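Local coordinates for protein ribonucleoside-diphosphate reductase (Pseudomonas aeruginosa, PDB 5IM3) that probably catalyses the reduction of ribonucleoside diphosphates to the deoxyribonucleotides needed for DNA synthesis, under allosteric control by bound nucleotides such as dATP, at residues 486-491 and 499-504; 492-497 and 522-527. One frame throughout, in Å; residues are numbered along the deposited sequence.

How the contacts relate
Contacts 1 and 2 lie side by side in the barrel-domain region, their centres about 6 Å apart, and share helix 489-496: Leu490 and Phe491 of its first turn serve contact 1, Arg494 further along serves contact 2. Strand 500-504 and helix 517-532, the other partners, follow each other in the chain, and along the chain the segments of contacts 1 and 2 alternate. Tyr524 joins the two: its OH is 2.7 Å from Thr502 O, a probable hydrogen bond, and its CD2 lies 3.4 Å from Leu490 CD2. Between Arg494 O and Gly499 N, 2.6 Å apart, a probable hydrogen bond ties the last turn of the helix to the residue just before the strand. Both contacts lie away from the bound dATP molecules.

Contact 1. Residues 486-491 and 499-504; sequences WIPDLF and GSWTLF
Phe491 and Trp501 both carry CG anti to the backbone N (chi1 173° and -178°), which brings the edge of the Phe491 ring against one face of the Trp501 indole. There they form a T-shaped pair: the planes are 71° apart and the phenyl centroid is 4.9 Å from that of the five-membered ring. CD1 of Phe491 does most of the touching, sitting over the middle of the indole, 3.7 Å from Trp501 CD2. One step back along the same side chain, Phe491 CB makes a CH-pi contact with the six-membered ring, 3.9 Å from its centroid and almost on the ring normal. The indole face is thus met twice by one residue, by an aromatic edge and by a methylene. Helix 544-558 packs beside Phe491 through Leu547, Trp548 and Met551.

The far end of the benzo ring meets other parts of the helix start. Leu490 CG is 4.2 Å from Trp501 CZ3, and Pro488 CG, on the N-cap residue, is a looser neighbour at 4.4 Å from Trp501 CH2. All four residues are buried, and no hydrogen bond crosses between the segments. The buried indole NE1 is satisfied by Thr456 O, while Tyr524 of helix 517-532 stacks on Trp501.

Strand 500-504, half of a two-stranded antiparallel sheet, thus packs through Trp501 against the start of helix 489-496, into which the Pro488 N-cap leads from strand 482-487, a parallel strand of the ten-stranded alpha-beta barrel of ribonucleotide reductases.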
ATOM      1  N   TRP A 486       3.430 -24.703 -23.592  1.00 42.97           N
ATOM      2  CA  TRP A 486       3.788 -26.061 -24.007  1.00 44.10           C
ATOM      3  C   TRP A 486       5.135 -26.369 -23.346  1.00 44.39           C
ATOM      4  O   TRP A 486       6.194 -26.037 -23.877  1.00 45.57           O
ATOM      5  CB  TRP A 486       3.838 -26.143 -25.534  1.00 44.17           C
ATOM      6  CG  TRP A 486       3.903 -27.525 -26.114  1.00 44.96           C
ATOM      7  CD1 TRP A 486       4.880 -28.024 -26.926  1.00 45.28           C
ATOM      8  CD2 TRP A 486       2.945 -28.578 -25.947  1.00 42.55           C
ATOM      9  NE1 TRP A 486       4.592 -29.322 -27.272  1.00 46.44           N
ATOM     10  CE2 TRP A 486       3.409 -29.686 -26.684  1.00 45.51           C
ATOM     11  CE3 TRP A 486       1.742 -28.690 -25.246  1.00 44.30           C
ATOM     12  CZ2 TRP A 486       2.712 -30.894 -26.739  1.00 44.72           C
ATOM     13  CZ3 TRP A 486       1.051 -29.894 -25.298  1.00 43.66           C
ATOM     14  CH2 TRP A 486       1.539 -30.978 -26.037  1.00 43.89           C
ATOM     15  N   ILE A 487       5.089 -26.997 -22.176  1.00 44.07           N
ATOM     16  CA  ILE A 487       6.213 -27.009 -21.244  1.00 44.92           C
ATOM     17  C   ILE A 487       6.950 -28.339 -21.374  1.00 46.17           C
ATOM     18  O   ILE A 487       6.344 -29.392 -21.128  1.00 44.68           O
ATOM     19  CB  ILE A 487       5.750 -26.788 -19.798  1.00 43.81           C
ATOM     20  CG1 ILE A 487       4.888 -25.527 -19.700  1.00 42.02           C
ATOM     21  CG2 ILE A 487       6.963 -26.677 -18.871  1.00 42.89           C
ATOM     22  CD1 ILE A 487       4.192 -25.370 -18.362  1.00 42.33           C
ATOM     23  N   PRO A 488       8.236 -28.342 -21.726  1.00 47.24           N
ATOM     24  CA  PRO A 488       9.005 -29.591 -21.680  1.00 47.60           C
ATOM     25  C   PRO A 488       9.355 -29.975 -20.251  1.00 48.84           C
ATOM     26  O   PRO A 488       9.498 -29.125 -19.370  1.00 47.22           O
ATOM     27  CB  PRO A 488      10.270 -29.266 -22.489  1.00 48.96           C
ATOM     28  CG  PRO A 488      10.002 -27.951 -23.166  1.00 47.93           C
ATOM     29  CD  PRO A 488       9.017 -27.239 -22.311  1.00 47.48           C
ATOM     30  N   ASP A 489       9.503 -31.286 -20.034  1.00 49.95           N
ATOM     31  CA  ASP A 489       9.898 -31.780 -18.718  1.00 52.78           C
ATOM     32  C   ASP A 489      11.188 -31.125 -18.246  1.00 52.10           C
ATOM     33  O   ASP A 489      11.351 -30.847 -17.053  1.00 51.24           O
ATOM     34  CB  ASP A 489      10.066 -33.301 -18.756  1.00 55.67           C
ATOM     35  CG  ASP A 489       8.749 -34.043 -18.616  1.00 56.10           C
ATOM     36  OD1 ASP A 489       7.685 -33.392 -18.662  1.00 55.19           O
ATOM     37  OD2 ASP A 489       8.781 -35.281 -18.463  1.00 56.95           O
ATOM     38  N   LEU A 490      12.117 -30.870 -19.171  1.00 51.34           N
ATOM     39  CA  LEU A 490      13.422 -30.348 -18.785  1.00 51.41           C
ATOM     40  C   LEU A 490      13.293 -29.002 -18.089  1.00 49.75           C
ATOM     41  O   LEU A 490      14.041 -28.710 -17.149  1.00 51.85           O
ATOM     42  CB  LEU A 490      14.324 -30.233 -20.014  1.00 51.52           C
ATOM     43  CG  LEU A 490      15.778 -29.841 -19.758  1.00 52.13           C
ATOM     44  CD1 LEU A 490      16.481 -30.892 -18.920  1.00 53.33           C
ATOM     45  CD2 LEU A 490      16.501 -29.642 -21.075  1.00 53.22           C
ATOM     46  N   PHE A 491      12.350 -28.166 -18.529  1.00 49.60           N
ATOM     47  CA  PHE A 491      12.157 -26.878 -17.872  1.00 50.43           C
ATOM     48  C   PHE A 491      11.757 -27.071 -16.415  1.00 51.15           C
ATOM     49  O   PHE A 491      12.322 -26.440 -15.515  1.00 52.37           O
ATOM     50  CB  PHE A 491      11.108 -26.047 -18.609  1.00 47.66           C
ATOM     51  CG  PHE A 491      10.732 -24.782 -17.885  1.00 47.08           C
ATOM     52  CD1 PHE A 491      11.571 -23.679 -17.904  1.00 47.14           C
ATOM     53  CD2 PHE A 491       9.547 -24.701 -17.175  1.00 47.32           C
ATOM     54  CE1 PHE A 491      11.230 -22.517 -17.232  1.00 46.32           C
ATOM     55  CE2 PHE A 491       9.203 -23.540 -16.499  1.00 47.11           C
ATOM     56  CZ  PHE A 491      10.045 -22.448 -16.531  1.00 45.23           C
ATOM     57  N   GLY A 499      17.994 -24.521 -11.716  1.00 61.85           N
ATOM     58  CA  GLY A 499      18.909 -24.421 -12.831  1.00 60.24           C
ATOM     59  C   GLY A 499      18.575 -23.264 -13.757  1.00 58.41           C
ATOM     60  O   GLY A 499      17.614 -22.520 -13.563  1.00 57.84           O
ATOM     61  N   SER A 500      19.401 -23.123 -14.789  1.00 63.58           N
ATOM     62  CA  SER A 500      19.224 -22.079 -15.782  1.00 63.56           C
ATOM     63  C   SER A 500      18.366 -22.590 -16.939  1.00 59.19           C
ATOM     64  O   SER A 500      17.982 -23.762 -16.997  1.00 58.64           O
ATOM     65  CB  SER A 500      20.582 -21.593 -16.283  1.00 65.30           C
ATOM     66  OG  SER A 500      21.284 -22.651 -16.915  1.00 67.27           O
ATOM     67  N   TRP A 501      18.068 -21.698 -17.881  1.00 54.49           N
ATOM     68  CA  TRP A 501      17.178 -22.013 -18.991  1.00 51.39           C
ATOM     69  C   TRP A 501      17.477 -21.044 -20.123  1.00 50.37           C
ATOM     70  O   TRP A 501      17.493 -19.829 -19.907  1.00 50.13           O
ATOM     71  CB  TRP A 501      15.711 -21.913 -18.550  1.00 49.03           C
ATOM     72  CG  TRP A 501      14.705 -22.271 -19.601  1.00 48.12           C
ATOM     73  CD1 TRP A 501      13.838 -21.424 -20.227  1.00 46.20           C
ATOM     74  CD2 TRP A 501      14.453 -23.574 -20.144  1.00 47.35           C
ATOM     75  NE1 TRP A 501      13.063 -22.117 -21.125  1.00 46.92           N
ATOM     76  CE2 TRP A 501      13.421 -23.439 -21.093  1.00 46.67           C
ATOM     77  CE3 TRP A 501      15.000 -24.840 -19.920  1.00 48.90           C
ATOM     78  CZ2 TRP A 501      12.925 -24.522 -21.818  1.00 48.08           C
ATOM     79  CZ3 TRP A 501      14.505 -25.918 -20.643  1.00 49.57           C
ATOM     80  CH2 TRP A 501      13.480 -25.750 -21.580  1.00 47.90           C
ATOM     81  N   THR A 502      17.719 -21.578 -21.317  1.00 48.25           N
ATOM     82  CA  THR A 502      18.130 -20.779 -22.464  1.00 48.59           C
ATOM     83  C   THR A 502      16.995 -20.690 -23.475  1.00 47.23           C
ATOM     84  O   THR A 502      16.381 -21.704 -23.822  1.00 48.07           O
ATOM     85  CB  THR A 502      19.376 -21.373 -23.128  1.00 48.97           C
ATOM     86  OG1 THR A 502      20.436 -21.459 -22.167  1.00 49.78           O
ATOM     87  CG2 THR A 502      19.829 -20.505 -24.295  1.00 50.24           C
ATOM     88  N   LEU A 503      16.726 -19.477 -23.947  1.00 46.32           N
ATOM     89  CA  LEU A 503      15.722 -19.239 -24.970  1.00 45.86           C
ATOM     90  C   LEU A 503      16.381 -19.198 -26.345  1.00 48.21           C
ATOM     91  O   LEU A 503      17.451 -18.606 -26.515  1.00 49.51           O
ATOM     92  CB  LEU A 503      14.973 -17.929 -24.707  1.00 46.75           C
ATOM     93  CG  LEU A 503      14.458 -17.726 -23.278  1.00 47.72           C
ATOM     94  CD1 LEU A 503      13.650 -16.440 -23.171  1.00 46.69           C
ATOM     95  CD2 LEU A 503      13.631 -18.915 -22.826  1.00 46.40           C
ATOM     96  N   PHE A 504      15.738 -19.841 -27.318  1.00 43.92           N
ATOM     97  CA  PHE A 504      16.234 -19.918 -28.683  1.00 43.56           C
ATOM     98  C   PHE A 504      15.132 -19.515 -29.650  1.00 42.54           C
ATOM     99  O   PHE A 504      13.940 -19.604 -29.341  1.00 43.11           O
ATOM    100  CB  PHE A 504      16.697 -21.336 -29.059  1.00 44.18           C
ATOM    101  CG  PHE A 504      17.794 -21.881 -28.195  1.00 45.23           C
ATOM    102  CD1 PHE A 504      19.110 -21.505 -28.402  1.00 47.01           C
ATOM    103  CD2 PHE A 504      17.514 -22.803 -27.201  1.00 46.97           C
ATOM    104  CE1 PHE A 504      20.122 -22.023 -27.618  1.00 47.76           C
ATOM    105  CE2 PHE A 504      18.521 -23.320 -26.410  1.00 46.72           C
ATOM    106  CZ  PHE A 504      19.827 -22.934 -26.622  1.00 48.95           C
TER

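Contact 2. Residues 492-497 and 522-527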
ATOM      1  N   MET A 492      10.777 -27.942 -16.164  1.00 52.60           N
ATOM      2  CA  MET A 492      10.379 -28.228 -14.791  1.00 56.27           C
ATOM      3  C   MET A 492      11.539 -28.812 -13.994  1.00 59.20           C
ATOM      4  O   MET A 492      11.703 -28.505 -12.808  1.00 60.82           O
ATOM      5  CB  MET A 492       9.188 -29.184 -14.776  1.00 56.22           C
ATOM      6  CG  MET A 492       7.950 -28.662 -15.496  1.00 55.15           C
ATOM      7  SD  MET A 492       7.313 -27.119 -14.821  1.00 54.24           S
ATOM      8  CE  MET A 492       6.974 -27.594 -13.123  1.00 57.67           C
ATOM      9  N   LYS A 493      12.352 -29.665 -14.626  1.00 60.15           N
ATOM     10  CA  LYS A 493      13.549 -30.170 -13.961  1.00 62.20           C
ATOM     11  C   LYS A 493      14.454 -29.026 -13.519  1.00 60.79           C
ATOM     12  O   LYS A 493      15.002 -29.049 -12.412  1.00 62.06           O
ATOM     13  CB  LYS A 493      14.309 -31.121 -14.886  1.00 63.54           C
ATOM     14  CG  LYS A 493      13.642 -32.469 -15.109  1.00 63.69           C
ATOM     15  CD  LYS A 493      14.532 -33.371 -15.954  1.00 66.06           C
ATOM     16  CE  LYS A 493      13.931 -34.756 -16.146  1.00 67.21           C
ATOM     17  NZ  LYS A 493      14.819 -35.638 -16.956  1.00 67.11           N
ATOM     18  N   ARG A 494      14.624 -28.016 -14.376  1.00 59.01           N
ATOM     19  CA  ARG A 494      15.468 -26.880 -14.024  1.00 59.83           C
ATOM     20  C   ARG A 494      14.835 -26.035 -12.924  1.00 59.17           C
ATOM     21  O   ARG A 494      15.552 -25.427 -12.122  1.00 58.60           O
ATOM     22  CB  ARG A 494      15.745 -26.030 -15.265  1.00 59.24           C
ATOM     23  CG  ARG A 494      16.506 -26.761 -16.367  1.00 58.37           C
ATOM     24  CD  ARG A 494      17.980 -26.940 -16.023  1.00 60.02           C
ATOM     25  NE  ARG A 494      18.692 -27.724 -17.033  1.00 59.97           N
ATOM     26  CZ  ARG A 494      19.195 -27.226 -18.159  1.00 58.56           C
ATOM     27  NH1 ARG A 494      19.067 -25.935 -18.441  1.00 58.16           N
ATOM     28  NH2 ARG A 494      19.826 -28.022 -19.011  1.00 58.19           N
ATOM     29  N   VAL A 495      13.504 -25.987 -12.864  1.00 59.64           N
ATOM     30  CA  VAL A 495      12.835 -25.307 -11.759  1.00 59.21           C
ATOM     31  C   VAL A 495      13.093 -26.049 -10.452  1.00 60.02           C
ATOM     32  O   VAL A 495      13.518 -25.458  -9.452  1.00 59.78           O
ATOM     33  CB  VAL A 495      11.327 -25.177 -12.045  1.00 58.44           C
ATOM     34  CG1 VAL A 495      10.589 -24.629 -10.824  1.00 58.12           C
ATOM     35  CG2 VAL A 495      11.086 -24.284 -13.259  1.00 54.86           C
ATOM     36  N   PHE A 496      12.840 -27.360 -10.445  1.00 58.45           N
ATOM     37  CA  PHE A 496      13.056 -28.159  -9.244  1.00 61.79           C
ATOM     38  C   PHE A 496      14.492 -28.056  -8.749  1.00 63.50           C
ATOM     39  O   PHE A 496      14.732 -28.096  -7.537  1.00 66.37           O
ATOM     40  CB  PHE A 496      12.703 -29.621  -9.521  1.00 60.39           C
ATOM     41  CG  PHE A 496      11.239 -29.937  -9.372  1.00 59.64           C
ATOM     42  CD1 PHE A 496      10.281 -29.194 -10.045  1.00 58.63           C
ATOM     43  CD2 PHE A 496      10.824 -30.991  -8.576  1.00 59.76           C
ATOM     44  CE1 PHE A 496       8.936 -29.488  -9.910  1.00 58.23           C
ATOM     45  CE2 PHE A 496       9.482 -31.290  -8.440  1.00 59.46           C
ATOM     46  CZ  PHE A 496       8.537 -30.539  -9.107  1.00 58.18           C
ATOM     47  N   ASP A 497      15.453 -27.923  -9.662  1.00 65.32           N
ATOM     48  CA  ASP A 497      16.869 -27.927  -9.324  1.00 68.63           C
ATOM     49  C   ASP A 497      17.489 -26.533  -9.329  1.00 68.18           C
ATOM     50  O   ASP A 497      18.713 -26.413  -9.221  1.00 70.53           O
ATOM     51  CB  ASP A 497      17.629 -28.836 -10.295  1.00 69.83           C
ATOM     52  CG  ASP A 497      17.088 -30.252 -10.312  1.00 70.15           C
ATOM     53  OD1 ASP A 497      16.524 -30.692  -9.290  1.00 71.61           O
ATOM     54  OD2 ASP A 497      17.230 -30.931 -11.349  1.00 70.69           O
ATOM     55  N   GLU A 522      18.782 -34.256 -24.511  1.00 63.04           N
ATOM     56  CA  GLU A 522      20.135 -34.344 -25.049  1.00 64.66           C
ATOM     57  C   GLU A 522      20.371 -33.270 -26.103  1.00 61.71           C
ATOM     58  O   GLU A 522      21.366 -32.535 -26.051  1.00 59.68           O
ATOM     59  CB  GLU A 522      20.371 -35.737 -25.637  1.00 69.67           C
ATOM     60  CG  GLU A 522      21.646 -35.858 -26.464  1.00 75.52           C
ATOM     61  CD  GLU A 522      21.875 -37.259 -26.985  1.00 79.65           C
ATOM     62  OE1 GLU A 522      21.194 -38.190 -26.505  1.00 80.64           O
ATOM     63  OE2 GLU A 522      22.734 -37.422 -27.879  1.00 81.41           O
ATOM     64  N   ARG A 523      19.458 -33.162 -27.071  1.00 55.41           N
ATOM     65  CA  ARG A 523      19.626 -32.180 -28.134  1.00 53.80           C
ATOM     66  C   ARG A 523      19.556 -30.762 -27.585  1.00 52.20           C
ATOM     67  O   ARG A 523      20.277 -29.873 -28.050  1.00 51.46           O
ATOM     68  CB  ARG A 523      18.565 -32.396 -29.216  1.00 51.77           C
ATOM     69  CG  ARG A 523      18.788 -31.596 -30.497  1.00 49.12           C
ATOM     70  CD  ARG A 523      20.101 -31.960 -31.163  1.00 49.80           C
ATOM     71  NE  ARG A 523      20.281 -31.277 -32.439  1.00 49.01           N
ATOM     72  CZ  ARG A 523      21.418 -31.276 -33.127  1.00 50.36           C
ATOM     73  NH1 ARG A 523      22.476 -31.924 -32.660  1.00 50.96           N
ATOM     74  NH2 ARG A 523      21.498 -30.629 -34.285  1.00 51.46           N
ATOM     75  N   TYR A 524      18.700 -30.531 -26.587  1.00 53.11           N
ATOM     76  CA  TYR A 524      18.595 -29.200 -26.002  1.00 51.74           C
ATOM     77  C   TYR A 524      19.874 -28.817 -25.269  1.00 51.90           C
ATOM     78  O   TYR A 524      20.329 -27.673 -25.363  1.00 51.63           O
ATOM     79  CB  TYR A 524      17.404 -29.126 -25.048  1.00 50.18           C
ATOM     80  CG  TYR A 524      17.263 -27.771 -24.397  1.00 50.35           C
ATOM     81  CD1 TYR A 524      16.440 -26.800 -24.947  1.00 48.48           C
ATOM     82  CD2 TYR A 524      17.965 -27.458 -23.238  1.00 49.54           C
ATOM     83  CE1 TYR A 524      16.316 -25.558 -24.357  1.00 49.15           C
ATOM     84  CE2 TYR A 524      17.849 -26.220 -22.646  1.00 49.72           C
ATOM     85  CZ  TYR A 524      17.023 -25.273 -23.207  1.00 48.97           C
ATOM     86  OH  TYR A 524      16.903 -24.038 -22.614  1.00 48.76           O
ATOM     87  N   GLU A 525      20.449 -29.750 -24.508  1.00 53.35           N
ATOM     88  CA  GLU A 525      21.700 -29.462 -23.818  1.00 57.32           C
ATOM     89  C   GLU A 525      22.844 -29.261 -24.806  1.00 54.80           C
ATOM     90  O   GLU A 525      23.772 -28.493 -24.528  1.00 51.78           O
ATOM     91  CB  GLU A 525      22.019 -30.582 -22.827  1.00 61.95           C
ATOM     92  CG  GLU A 525      21.097 -30.597 -21.609  1.00 66.91           C
ATOM     93  CD  GLU A 525      21.379 -31.747 -20.659  1.00 70.25           C
ATOM     94  OE1 GLU A 525      22.195 -32.627 -21.006  1.00 72.30           O
ATOM     95  OE2 GLU A 525      20.784 -31.767 -19.560  1.00 71.75           O
ATOM     96  N   TYR A 526      22.787 -29.924 -25.963  1.00 53.96           N
ATOM     97  CA  TYR A 526      23.772 -29.684 -27.013  1.00 53.71           C
ATOM     98  C   TYR A 526      23.690 -28.247 -27.514  1.00 51.60           C
ATOM     99  O   TYR A 526      24.708 -27.556 -27.627  1.00 48.71           O
ATOM    100  CB  TYR A 526      23.561 -30.678 -28.158  1.00 54.08           C
ATOM    101  CG  TYR A 526      24.282 -30.337 -29.443  1.00 54.56           C
ATOM    102  CD1 TYR A 526      25.589 -30.752 -29.664  1.00 56.45           C
ATOM    103  CD2 TYR A 526      23.648 -29.612 -30.443  1.00 53.91           C
ATOM    104  CE1 TYR A 526      26.249 -30.446 -30.843  1.00 57.01           C
ATOM    105  CE2 TYR A 526      24.298 -29.301 -31.624  1.00 54.63           C
ATOM    106  CZ  TYR A 526      25.596 -29.723 -31.819  1.00 56.14           C
ATOM    107  OH  TYR A 526      26.243 -29.416 -32.996  1.00 57.28           O
ATOM    108  N   TYR A 527      22.478 -27.775 -27.814  1.00 52.88           N
ATOM    109  CA  TYR A 527      22.311 -26.387 -28.227  1.00 53.21           C
ATOM    110  C   TYR A 527      22.676 -25.427 -27.105  1.00 55.11           C
ATOM    111  O   TYR A 527      23.220 -24.348 -27.364  1.00 54.48           O
ATOM    112  CB  TYR A 527      20.869 -26.145 -28.686  1.00 51.22           C
ATOM    113  CG  TYR A 527      20.548 -26.725 -30.046  1.00 52.27           C
ATOM    114  CD1 TYR A 527      21.411 -26.550 -31.122  1.00 51.31           C
ATOM    115  CD2 TYR A 527      19.383 -27.455 -30.256  1.00 51.03           C
ATOM    116  CE1 TYR A 527      21.125 -27.078 -32.361  1.00 50.34           C
ATOM    117  CE2 TYR A 527      19.088 -27.987 -31.496  1.00 50.29           C
ATOM    118  CZ  TYR A 527      19.962 -27.795 -32.545  1.00 50.88           C
ATOM    119  OH  TYR A 527      19.675 -28.323 -33.779  1.00 50.72           O
TER
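Arg494 reaches from helix 489-496 toward Glu525 of helix 517-532, and the charged part of the contact is this pair. Arg494 NH2 and Glu525 OE2 form a long salt bridge of 3.9 Å, with guanidinium and carboxylate planes 21° apart. The arginine chain bends at chi2 (-74°), runs straight to NE and turns the guanidinium at its end, where Glu525, extended beyond CG, meets it.

Van der Waals contact accompanies the charge. Glu525 CG lies at the edge of the guanidinium, near its plane, also 3.9 Å from Arg494 NH2. Arg494 NH1 approaches the rim of the Tyr524 ring near the ring plane, 4.4 Å from Tyr524 CE2, so it does not stack on the ring face.

Hydrogen bonds across the two segments are absent; the firmer polar partners lie beside them. Arg494 NH1 donates to Ser500 O and also pairs with Glu528 OE2, while Tyr524 OH turns to Thr502.

Arg494 CA and Glu525 CA, the nearest such pair, are 11.9 Å apart, and the arginine spans that distance. The carboxylates of Glu528 and Glu525 probably balance its charge, the long bridge to exposed Glu525 being probably only a weak electrostatic pairing.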